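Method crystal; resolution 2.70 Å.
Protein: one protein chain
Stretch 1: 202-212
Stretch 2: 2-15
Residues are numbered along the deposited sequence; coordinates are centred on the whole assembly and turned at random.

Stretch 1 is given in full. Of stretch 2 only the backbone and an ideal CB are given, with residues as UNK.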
# COMPACT_ATOMS: atom_id res chain seq x y z
N ASP A 202 -24.05 10.07 -23.98
CA ASP A 202 -25.15 10.77 -24.61
C ASP A 202 -24.51 11.53 -25.77
O ASP A 202 -23.69 12.42 -25.55
CB ASP A 202 -25.80 11.77 -23.64
CG ASP A 202 -27.01 12.48 -24.24
OD1 ASP A 202 -27.09 12.63 -25.49
OD2 ASP A 202 -27.88 12.92 -23.48
N PRO A 203 -24.88 11.18 -27.01
CA PRO A 203 -24.31 11.86 -28.18
C PRO A 203 -24.40 13.38 -28.12
O PRO A 203 -23.63 14.09 -28.77
CB PRO A 203 -25.09 11.25 -29.34
CG PRO A 203 -26.39 10.86 -28.72
CD PRO A 203 -25.97 10.28 -27.40
N ALA A 204 -25.33 13.89 -27.31
CA ALA A 204 -25.51 15.32 -27.16
C ALA A 204 -24.29 15.98 -26.50
O ALA A 204 -24.06 17.18 -26.65
CB ALA A 204 -26.76 15.59 -26.32
N LYS A 205 -23.51 15.17 -25.78
CA LYS A 205 -22.31 15.67 -25.10
C LYS A 205 -21.13 15.83 -26.05
O LYS A 205 -20.16 16.51 -25.70
CB LYS A 205 -21.90 14.73 -23.98
CG LYS A 205 -22.94 14.56 -22.90
CD LYS A 205 -22.46 13.60 -21.81
CE LYS A 205 -21.25 14.14 -21.08
NZ LYS A 205 -20.83 13.23 -19.97
N ILE A 206 -21.20 15.20 -27.22
CA ILE A 206 -20.11 15.29 -28.21
C ILE A 206 -20.19 16.64 -28.94
O ILE A 206 -20.99 16.81 -29.86
CB ILE A 206 -20.21 14.18 -29.28
CG1 ILE A 206 -20.54 12.83 -28.64
CG2 ILE A 206 -18.91 14.08 -30.04
CD1 ILE A 206 -19.51 12.32 -27.68
N VAL A 207 -19.36 17.59 -28.54
CA VAL A 207 -19.39 18.89 -29.19
C VAL A 207 -18.77 18.85 -30.58
O VAL A 207 -18.91 19.80 -31.35
CB VAL A 207 -18.66 19.95 -28.35
CG1 VAL A 207 -19.39 20.14 -27.04
CG2 VAL A 207 -17.22 19.54 -28.11
N GLY A 208 -18.10 17.75 -30.91
CA GLY A 208 -17.49 17.63 -32.22
C GLY A 208 -16.57 16.44 -32.42
O GLY A 208 -16.02 15.89 -31.45
N VAL A 209 -16.41 16.04 -33.68
CA VAL A 209 -15.54 14.92 -34.05
C VAL A 209 -14.49 15.39 -35.04
O VAL A 209 -14.83 15.80 -36.16
CB VAL A 209 -16.33 13.76 -34.69
CG1 VAL A 209 -15.37 12.63 -35.06
CG2 VAL A 209 -17.40 13.24 -33.73
N VAL A 210 -13.23 15.34 -34.64
CA VAL A 210 -12.12 15.76 -35.49
C VAL A 210 -11.49 14.53 -36.13
O VAL A 210 -11.07 13.61 -35.43
CB VAL A 210 -11.03 16.50 -34.67
CG1 VAL A 210 -9.97 17.06 -35.60
CG2 VAL A 210 -11.65 17.62 -33.84
N ARG A 211 -11.43 14.51 -37.45
CA ARG A 211 -10.84 13.38 -38.14
C ARG A 211 -9.33 13.51 -38.16
O ARG A 211 -8.80 14.58 -38.48
CB ARG A 211 -11.36 13.27 -39.57
CG ARG A 211 -12.83 12.96 -39.70
CD ARG A 211 -13.15 12.49 -41.12
NE ARG A 211 -14.57 12.28 -41.35
CZ ARG A 211 -15.45 13.24 -41.63
NH1 ARG A 211 -15.05 14.51 -41.70
NH2 ARG A 211 -16.72 12.94 -41.83
N THR A 212 -8.64 12.44 -37.83
CA THR A 212 -7.18 12.46 -37.84
C THR A 212 -6.66 11.18 -38.47
O THR A 212 -7.41 10.24 -38.74
CB THR A 212 -6.59 12.55 -36.41
OG1 THR A 212 -6.81 11.32 -35.71
CG2 THR A 212 -7.24 13.69 -35.63
N UNK A 2 -27.21 15.36 -34.72
CA UNK A 2 -26.24 14.39 -35.32
C UNK A 2 -24.81 14.78 -34.99
O UNK A 2 -24.54 15.91 -34.56
CB UNK A 2 -26.41 14.32 -36.84
N UNK A 3 -23.89 13.84 -35.19
CA UNK A 3 -22.47 14.08 -34.93
C UNK A 3 -21.94 15.15 -35.86
O UNK A 3 -22.07 15.06 -37.08
CB UNK A 3 -21.66 12.79 -35.09
N UNK A 4 -21.35 16.18 -35.27
CA UNK A 4 -20.79 17.29 -36.02
C UNK A 4 -19.28 17.12 -36.18
O UNK A 4 -18.57 16.87 -35.20
CB UNK A 4 -21.11 18.62 -35.33
N UNK A 5 -18.79 17.24 -37.41
CA UNK A 5 -17.37 17.12 -37.68
C UNK A 5 -16.76 18.51 -37.75
O UNK A 5 -17.24 19.38 -38.47
CB UNK A 5 -17.12 16.35 -38.98
N UNK A 6 -15.69 18.72 -36.99
CA UNK A 6 -15.03 20.01 -36.95
C UNK A 6 -13.51 19.90 -37.02
O UNK A 6 -12.95 18.80 -37.13
CB UNK A 6 -15.44 20.76 -35.68
N UNK A 7 -12.85 21.05 -36.96
CA UNK A 7 -11.39 21.10 -37.02
C UNK A 7 -10.81 21.12 -35.62
O UNK A 7 -11.52 21.30 -34.64
CB UNK A 7 -10.92 22.32 -37.81
N UNK A 8 -9.50 20.92 -35.53
CA UNK A 8 -8.83 20.91 -34.24
C UNK A 8 -8.85 22.31 -33.65
O UNK A 8 -8.68 22.48 -32.44
CB UNK A 8 -7.39 20.40 -34.37
N UNK A 9 -9.08 23.30 -34.50
CA UNK A 9 -9.11 24.69 -34.05
C UNK A 9 -10.48 25.04 -33.48
O UNK A 9 -10.57 25.75 -32.48
CB UNK A 9 -8.76 25.64 -35.20
N UNK A 10 -11.53 24.55 -34.13
CA UNK A 10 -12.89 24.80 -33.68
C UNK A 10 -13.11 24.07 -32.36
O UNK A 10 -13.75 24.59 -31.44
CB UNK A 10 -13.91 24.36 -34.73
N UNK A 11 -12.57 22.86 -32.27
CA UNK A 11 -12.69 22.03 -31.09
C UNK A 11 -12.02 22.68 -29.90
O UNK A 11 -12.55 22.65 -28.80
CB UNK A 11 -12.09 20.65 -31.34
N UNK A 12 -10.86 23.28 -30.13
CA UNK A 12 -10.11 23.95 -29.06
C UNK A 12 -10.89 25.11 -28.44
O UNK A 12 -10.60 25.53 -27.33
CB UNK A 12 -8.77 24.46 -29.60
N UNK A 13 -11.88 25.62 -29.15
CA UNK A 13 -12.68 26.74 -28.66
C UNK A 13 -13.60 26.31 -27.52
O UNK A 13 -14.09 27.15 -26.77
CB UNK A 13 -13.50 27.34 -29.80
N UNK A 14 -13.82 25.00 -27.40
CA UNK A 14 -14.68 24.46 -26.35
C UNK A 14 -13.94 24.31 -25.02
O UNK A 14 -14.52 23.90 -24.02
CB UNK A 14 -15.25 23.11 -26.78
N UNK A 15 -12.64 24.63 -25.03
CA UNK A 15 -11.82 24.55 -23.83
C UNK A 15 -11.52 25.98 -23.40
O UNK A 15 -11.02 26.78 -24.20
CB UNK A 15 -10.54 23.75 -24.07

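Position 2 has nothing of the strand within 5.5 Å of its CB, and its CA-to-CB bond points away; almost any side chain would do, and the residue is Ala 2.

At position 3 the bond runs sideways, with the ideal CB 4.5 Å from Val 209 CG2. An apolar side chain long enough to turn inward would suit. Leu 3 does so: its CG lies 4.2 Å from Val 209 CG2.

The backbone of position 4 is committed, its O accepting from Val 209 N at 2.8 Å (146° at the hydrogen). Its CB, 4.9 Å from Gly 208 CA, points sideways, so long polar or aliphatic chains are equally plausible. Arg 4 extends with chi1 to chi3 all t, passing its CD 4.2 Å from Val 207 O.

Position 5 pairs with Val 209 in a single beta bridge, CA to CA 4.6 Å. Its CB is 3.9 Å from Arg 211 NH1, and Val 209 offers an apolar surface nearby; a flat ring could use both, while an acid could answer the charge. Phe 5 takes the first course. Val 209 CB covers one ring face, 4.2 Å from the centroid, and the Arg 211 guanidinium stacks on the opposite face, planes at 7° and CZ 3.8 Å from the centroid, though off-centre.

Position 6 donates its N to Val 209 O at 3.2 Å. Gly 208 has no side chain, which leaves space for a branched or long apolar group. Ile 6 places CD1 3.7 Å from Gly 208 CA; an ideal CB on that glycine would lie 2.2 Å from CD1, a clash.

Position 7 points away and directly precedes a helix, favouring Ser, Thr, Asp or Asn. Thr 7 caps it: OG1 accepts from N of residue 10 at 3.0 Å.

At 8 and 11 the ideal CB atoms lie 4.4 Å from Val 210 CG1 and 3.9 Å from Val 210 CG2, favouring small apolar groups: Ala 8 and Ala 11.

Positions 9, 10, 12, 13 and 15 have no strand atom within 5.5 Å of CB, so the strand sets no preference; they are Glu 9, Glu 10, Ala 12, Glu 13 and Val 15.

Position 14 points toward the strand, CB 4.3 Å from Val 207 CG2, inviting a large apolar or aromatic group. Phe 14 lays a ring face against Val 207 CB, 3.7 Å from the centroid.

Stretch 2 (2-15) ALRFITAEEAAEFV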
# COMPACT_ATOMS: atom_id res chain seq x y z
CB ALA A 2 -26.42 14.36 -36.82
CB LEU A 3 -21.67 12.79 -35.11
CG LEU A 3 -21.37 11.93 -33.87
CD1 LEU A 3 -22.58 11.88 -32.93
CD2 LEU A 3 -20.96 10.53 -34.33
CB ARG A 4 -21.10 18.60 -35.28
CG ARG A 4 -20.53 19.84 -35.93
CD ARG A 4 -20.60 21.02 -34.98
NE ARG A 4 -19.83 22.17 -35.45
CZ ARG A 4 -19.56 23.25 -34.72
NH1 ARG A 4 -20.01 23.33 -33.48
NH2 ARG A 4 -18.84 24.24 -35.23
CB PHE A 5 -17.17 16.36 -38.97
CG PHE A 5 -17.49 14.90 -38.85
CD1 PHE A 5 -16.48 13.98 -38.61
CD2 PHE A 5 -18.81 14.46 -38.87
CE1 PHE A 5 -16.78 12.63 -38.40
CE2 PHE A 5 -19.12 13.12 -38.67
CZ PHE A 5 -18.10 12.20 -38.43
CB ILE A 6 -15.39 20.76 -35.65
CG1 ILE A 6 -15.00 19.91 -34.44
CG2 ILE A 6 -16.88 21.04 -35.62
CD1 ILE A 6 -15.36 20.55 -33.11
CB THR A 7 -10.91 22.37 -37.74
OG1 THR A 7 -11.28 23.52 -36.97
CG2 THR A 7 -11.54 22.47 -39.10
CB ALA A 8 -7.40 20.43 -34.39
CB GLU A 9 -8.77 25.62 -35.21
CG GLU A 9 -7.35 25.51 -35.73
CD GLU A 9 -7.08 24.22 -36.50
OE1 GLU A 9 -7.93 23.84 -37.33
OE2 GLU A 9 -6.02 23.61 -36.29
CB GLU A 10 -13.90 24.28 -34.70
CG GLU A 10 -13.72 24.84 -36.10
CD GLU A 10 -14.75 24.30 -37.08
OE1 GLU A 10 -15.93 24.67 -36.96
OE2 GLU A 10 -14.38 23.49 -37.96
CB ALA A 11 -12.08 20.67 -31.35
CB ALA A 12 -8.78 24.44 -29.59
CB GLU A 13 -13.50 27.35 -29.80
CG GLU A 13 -12.66 27.98 -30.91
CD GLU A 13 -13.51 28.64 -31.99
OE1 GLU A 13 -14.35 29.50 -31.62
OE2 GLU A 13 -13.35 28.32 -33.19
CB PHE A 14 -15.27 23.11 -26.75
CG PHE A 14 -16.25 23.19 -27.89
CD1 PHE A 14 -15.82 23.16 -29.21
CD2 PHE A 14 -17.61 23.32 -27.63
CE1 PHE A 14 -16.74 23.24 -30.26
CE2 PHE A 14 -18.53 23.40 -28.67
CZ PHE A 14 -18.09 23.36 -29.99
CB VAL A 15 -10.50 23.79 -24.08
CG1 VAL A 15 -9.64 23.80 -22.83
CG2 VAL A 15 -10.79 22.35 -24.51
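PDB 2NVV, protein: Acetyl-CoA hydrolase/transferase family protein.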